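RE68036p (Drosophila melanogaster, PDB 1SQH) is of unknown function but may transfer acyl groups, possibly to glycine, as an N-acyltransferase. Local coordinates at residues Ala146-Leu157 against Tyr288-Leu299. Sequence-based numbering, arbitrary orientation.
Sequences AIQPRQCFGMVL and YQKDLVNEWIKL
Val156 O is gripped twice: by the backbone N of Gln289 (2.9 Å) and by a water (3.1 Å) that in turn accepts a bond from Gln289 NE2. From here an antiparallel ladder runs to Ile147 and Leu299, interrupted where Asp291 and Leu292 both face Gly154 in a classic beta bulge; Gly154 N-H points straight at Leu292 O (2.7 Å) but from above the carbonyl plane, while Asp291 N reaches Gly154 O. Beside the bulge, the fully extended Lys290, its CG anti to the backbone N (chi1 166°), is carried over one face of the Phe153 ring. Its NZ lies 3.8 Å from the ring centroid as a cation-pi partner, with CE adding a CH-pi contact. On the side of the sheet that carries Phe153 and Lys290, Gln151 NE2 bonds Glu295 OE2 (3.1 Å) from the anti side, tilted 31° out of the carboxylate plane, though the acceptor lies in the Gln151 amide plane; Glu295 OE1 is held by Lys136. The other side carries Cys152 SG, oblique to the Trp296 ring at 3.6 Å from CE3. There Trp296 CB lies over the centre of the Arg150 guanidinium, whose NH2 forms a salt bridge with Glu196. Beyond the bulge, Leu157 CB sits squarely over the Tyr288 ring. The pair carries the mixed sheet from strand 123-128 across to strand 268-273, bridging the two acetyltransferase-like halves, consistent with an exchange of final strands in a tandem GNAT fold.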
loop_
_atom_site.group_PDB
_atom_site.type_symbol
_atom_site.label_atom_id
_atom_site.label_comp_id
_atom_site.label_asym_id
_atom_site.label_seq_id
_atom_site.Cartn_x
_atom_site.Cartn_y
_atom_site.Cartn_z
ATOM N N ALA A 146 -3.322 -23.207 -6.620
ATOM C CA ALA A 146 -2.229 -22.905 -5.706
ATOM C C ALA A 146 -2.291 -21.443 -5.271
ATOM O O ALA A 146 -2.392 -20.532 -6.101
ATOM C CB ALA A 146 -0.896 -23.201 -6.372
ATOM N N ILE A 147 -2.228 -21.236 -3.961
ATOM C CA ILE A 147 -2.289 -19.904 -3.375
ATOM C C ILE A 147 -1.081 -19.645 -2.473
ATOM O O ILE A 147 -0.577 -20.559 -1.819
ATOM C CB ILE A 147 -3.582 -19.746 -2.548
ATOM C CG1 ILE A 147 -4.804 -19.974 -3.449
ATOM C CG2 ILE A 147 -3.623 -18.370 -1.910
ATOM C CD1 ILE A 147 -6.119 -20.048 -2.705
ATOM N N GLN A 148 -0.622 -18.395 -2.450
ATOM C CA GLN A 148 0.524 -17.995 -1.627
ATOM C C GLN A 148 0.106 -16.849 -0.704
ATOM O O GLN A 148 0.234 -15.677 -1.052
ATOM C CB GLN A 148 1.684 -17.535 -2.520
ATOM C CG GLN A 148 2.258 -18.622 -3.412
ATOM C CD GLN A 148 3.076 -18.073 -4.574
ATOM O OE1 GLN A 148 3.697 -18.832 -5.317
ATOM N NE2 GLN A 148 3.068 -16.753 -4.742
ATOM N N PRO A 149 -0.413 -17.177 0.481
ATOM C CA PRO A 149 -0.832 -16.125 1.407
ATOM C C PRO A 149 0.276 -15.764 2.391
ATOM O O PRO A 149 1.153 -16.585 2.670
ATOM C CB PRO A 149 -2.032 -16.762 2.105
ATOM C CG PRO A 149 -1.575 -18.181 2.255
ATOM C CD PRO A 149 -0.909 -18.497 0.921
ATOM N N ARG A 150 0.248 -14.538 2.905
ATOM C CA ARG A 150 1.237 -14.119 3.892
ATOM C C ARG A 150 0.629 -13.094 4.830
ATOM O O ARG A 150 -0.112 -12.210 4.405
ATOM C CB ARG A 150 2.494 -13.543 3.225
ATOM C CG ARG A 150 2.267 -12.323 2.356
ATOM C CD ARG A 150 3.538 -11.976 1.595
ATOM N NE ARG A 150 3.254 -11.228 0.372
ATOM C CZ ARG A 150 3.203 -9.903 0.296
ATOM N NH1 ARG A 150 3.421 -9.165 1.380
ATOM N NH2 ARG A 150 2.941 -9.323 -0.867
ATOM N N GLN A 151 0.940 -13.228 6.112
ATOM C CA GLN A 151 0.421 -12.318 7.123
ATOM C C GLN A 151 1.263 -11.051 7.247
ATOM O O GLN A 151 2.494 -11.099 7.304
ATOM C CB GLN A 151 0.356 -13.028 8.470
ATOM C CG GLN A 151 -0.495 -14.284 8.450
ATOM C CD GLN A 151 -1.554 -14.300 9.545
ATOM O OE1 GLN A 151 -1.253 -14.094 10.731
ATOM N NE2 GLN A 151 -2.797 -14.552 9.153
ATOM N N CYS A 152 0.581 -9.914 7.289
ATOM C CA CYS A 152 1.257 -8.636 7.408
ATOM C C CYS A 152 0.724 -7.852 8.604
ATOM O O CYS A 152 -0.474 -7.885 8.897
ATOM C CB CYS A 152 1.066 -7.831 6.122
ATOM S SG CYS A 152 1.661 -8.701 4.650
ATOM N N PHE A 153 1.620 -7.171 9.316
ATOM C CA PHE A 153 1.199 -6.364 10.453
ATOM C C PHE A 153 1.021 -4.925 9.989
ATOM O O PHE A 153 1.876 -4.377 9.274
ATOM C CB PHE A 153 2.238 -6.373 11.592
ATOM C CG PHE A 153 2.433 -7.714 12.256
ATOM C CD1 PHE A 153 1.422 -8.677 12.250
ATOM C CD2 PHE A 153 3.631 -8.004 12.917
ATOM C CE1 PHE A 153 1.602 -9.909 12.892
ATOM C CE2 PHE A 153 3.821 -9.229 13.563
ATOM C CZ PHE A 153 2.800 -10.182 13.546
ATOM N N GLY A 154 -0.101 -4.329 10.377
ATOM C CA GLY A 154 -0.350 -2.939 10.054
ATOM C C GLY A 154 0.142 -2.127 11.251
ATOM O O GLY A 154 -0.543 -2.072 12.281
HETATM N N MSE A 155 1.324 -1.517 11.134
HETATM C CA MSE A 155 1.896 -0.715 12.226
HETATM C C MSE A 155 1.416 0.731 12.113
HETATM O O MSE A 155 1.396 1.294 11.016
HETATM C CB MSE A 155 3.428 -0.759 12.187
HETATM C CG MSE A 155 4.058 -1.319 13.475
HETATM SE SE MSE A 155 3.648 -3.209 13.602
HETATM C CE MSE A 155 3.890 -3.568 11.714
ATOM N N VAL A 156 1.039 1.325 13.249
ATOM C CA VAL A 156 0.499 2.692 13.274
ATOM C C VAL A 156 1.182 3.668 14.234
ATOM O O VAL A 156 1.508 3.326 15.377
ATOM C CB VAL A 156 -1.022 2.670 13.612
ATOM C CG1 VAL A 156 -1.594 4.082 13.622
ATOM C CG2 VAL A 156 -1.767 1.813 12.602
ATOM N N LEU A 157 1.380 4.891 13.752
ATOM C CA LEU A 157 1.995 5.954 14.543
ATOM C C LEU A 157 1.167 7.211 14.306
ATOM O O LEU A 157 0.955 7.610 13.154
ATOM C CB LEU A 157 3.438 6.188 14.096
ATOM C CG LEU A 157 4.215 7.287 14.828
ATOM C CD1 LEU A 157 4.594 6.842 16.243
ATOM C CD2 LEU A 157 5.471 7.594 14.012
ATOM N N TYR A 288 5.847 3.250 16.659
ATOM C CA TYR A 288 4.784 2.547 15.935
ATOM C C TYR A 288 4.214 1.404 16.771
ATOM O O TYR A 288 4.954 0.727 17.485
ATOM C CB TYR A 288 5.321 1.957 14.620
ATOM C CG TYR A 288 5.420 2.929 13.467
ATOM C CD1 TYR A 288 4.400 3.030 12.519
ATOM C CD2 TYR A 288 6.536 3.759 13.328
ATOM C CE1 TYR A 288 4.493 3.939 11.453
ATOM C CE2 TYR A 288 6.641 4.667 12.276
ATOM C CZ TYR A 288 5.623 4.754 11.342
ATOM O OH TYR A 288 5.750 5.650 10.298
ATOM N N GLN A 289 2.904 1.185 16.674
ATOM C CA GLN A 289 2.287 0.087 17.409
ATOM C C GLN A 289 1.564 -0.805 16.411
ATOM O O GLN A 289 1.130 -0.347 15.351
ATOM C CB GLN A 289 1.292 0.600 18.451
ATOM C CG GLN A 289 0.176 1.413 17.850
ATOM C CD GLN A 289 -0.881 1.807 18.870
ATOM O OE1 GLN A 289 -1.670 0.973 19.322
ATOM N NE2 GLN A 289 -0.902 3.090 19.235
ATOM N N LYS A 290 1.456 -2.083 16.755
ATOM C CA LYS A 290 0.786 -3.060 15.907
ATOM C C LYS A 290 -0.712 -3.067 16.206
ATOM O O LYS A 290 -1.132 -3.586 17.237
ATOM C CB LYS A 290 1.375 -4.449 16.180
ATOM C CG LYS A 290 0.564 -5.617 15.638
ATOM C CD LYS A 290 1.161 -6.932 16.135
ATOM C CE LYS A 290 0.364 -8.145 15.675
ATOM N NZ LYS A 290 0.940 -9.398 16.243
ATOM N N ASP A 291 -1.539 -2.482 15.347
ATOM C CA ASP A 291 -2.948 -2.555 15.675
ATOM C C ASP A 291 -3.821 -3.211 14.622
ATOM O O ASP A 291 -5.046 -3.095 14.671
ATOM C CB ASP A 291 -3.504 -1.187 16.084
ATOM C CG ASP A 291 -3.330 -0.151 15.028
ATOM O OD1 ASP A 291 -3.416 -0.453 13.836
ATOM O OD2 ASP A 291 -3.088 1.073 15.358
ATOM N N LEU A 292 -3.194 -3.911 13.675
ATOM C CA LEU A 292 -3.935 -4.640 12.639
ATOM C C LEU A 292 -3.126 -5.788 12.033
ATOM O O LEU A 292 -1.904 -5.716 11.918
ATOM C CB LEU A 292 -4.379 -3.709 11.504
ATOM C CG LEU A 292 -5.297 -4.386 10.475
ATOM C CD1 LEU A 292 -6.621 -4.709 11.152
ATOM C CD2 LEU A 292 -5.526 -3.498 9.230
ATOM N N VAL A 293 -3.824 -6.851 11.652
ATOM C CA VAL A 293 -3.197 -7.995 11.000
ATOM C C VAL A 293 -4.070 -8.312 9.796
ATOM O O VAL A 293 -5.267 -8.553 9.936
ATOM C CB VAL A 293 -3.138 -9.236 11.909
ATOM C CG1 VAL A 293 -2.561 -10.414 11.134
ATOM C CG2 VAL A 293 -2.300 -8.937 13.145
ATOM N N ASN A 294 -3.465 -8.289 8.615
ATOM C CA ASN A 294 -4.172 -8.553 7.372
ATOM C C ASN A 294 -3.371 -9.534 6.551
ATOM O O ASN A 294 -2.199 -9.780 6.833
ATOM C CB ASN A 294 -4.322 -7.259 6.570
ATOM C CG ASN A 294 -5.629 -6.537 6.846
ATOM O OD1 ASN A 294 -6.267 -6.743 7.884
ATOM N ND2 ASN A 294 -6.029 -5.666 5.918
ATOM N N GLU A 295 -3.998 -10.098 5.530
ATOM C CA GLU A 295 -3.281 -11.019 4.667
ATOM C C GLU A 295 -3.185 -10.471 3.253
ATOM O O GLU A 295 -4.035 -9.705 2.803
ATOM C CB GLU A 295 -3.952 -12.406 4.645
ATOM C CG GLU A 295 -3.428 -13.364 5.710
ATOM C CD GLU A 295 -4.070 -14.745 5.646
ATOM O OE1 GLU A 295 -4.153 -15.323 4.544
ATOM O OE2 GLU A 295 -4.482 -15.264 6.700
ATOM N N TRP A 296 -2.097 -10.829 2.585
ATOM C CA TRP A 296 -1.881 -10.463 1.196
ATOM C C TRP A 296 -1.966 -11.841 0.547
ATOM O O TRP A 296 -1.136 -12.712 0.810
ATOM C CB TRP A 296 -0.501 -9.857 1.007
ATOM C CG TRP A 296 -0.534 -8.391 0.690
ATOM C CD1 TRP A 296 -0.268 -7.810 -0.517
ATOM C CD2 TRP A 296 -0.841 -7.320 1.597
ATOM N NE1 TRP A 296 -0.386 -6.441 -0.421
ATOM C CE2 TRP A 296 -0.737 -6.115 0.865
ATOM C CE3 TRP A 296 -1.194 -7.261 2.954
ATOM C CZ2 TRP A 296 -0.971 -4.855 1.451
ATOM C CZ3 TRP A 296 -1.430 -6.000 3.538
ATOM C CH2 TRP A 296 -1.313 -4.821 2.780
ATOM N N ILE A 297 -2.990 -12.053 -0.268
ATOM C CA ILE A 297 -3.168 -13.355 -0.887
ATOM C C ILE A 297 -2.844 -13.346 -2.368
ATOM O O ILE A 297 -3.612 -12.824 -3.180
ATOM C CB ILE A 297 -4.605 -13.849 -0.693
ATOM C CG1 ILE A 297 -4.975 -13.781 0.797
ATOM C CG2 ILE A 297 -4.733 -15.262 -1.208
ATOM C CD1 ILE A 297 -6.391 -14.233 1.120
ATOM N N LYS A 298 -1.696 -13.915 -2.714
ATOM C CA LYS A 298 -1.273 -13.988 -4.103
ATOM C C LYS A 298 -1.794 -15.287 -4.717
ATOM O O LYS A 298 -1.450 -16.381 -4.258
ATOM C CB LYS A 298 0.255 -13.939 -4.179
ATOM C CG LYS A 298 0.857 -14.239 -5.542
ATOM C CD LYS A 298 0.398 -13.268 -6.618
ATOM C CE LYS A 298 1.111 -13.571 -7.933
ATOM N NZ LYS A 298 0.524 -12.861 -9.103
ATOM N N LEU A 299 -2.644 -15.154 -5.733
ATOM C CA LEU A 299 -3.204 -16.305 -6.442
ATOM C C LEU A 299 -2.263 -16.661 -7.592
ATOM O O LEU A 299 -1.883 -15.787 -8.373
ATOM C CB LEU A 299 -4.588 -15.959 -7.000
ATOM C CG LEU A 299 -5.826 -16.133 -6.109
ATOM C CD1 LEU A 299 -5.530 -15.699 -4.699
ATOM C CD2 LEU A 299 -6.985 -15.341 -6.692
HETATM O O HOH W 1 1.464 4.328 18.263
#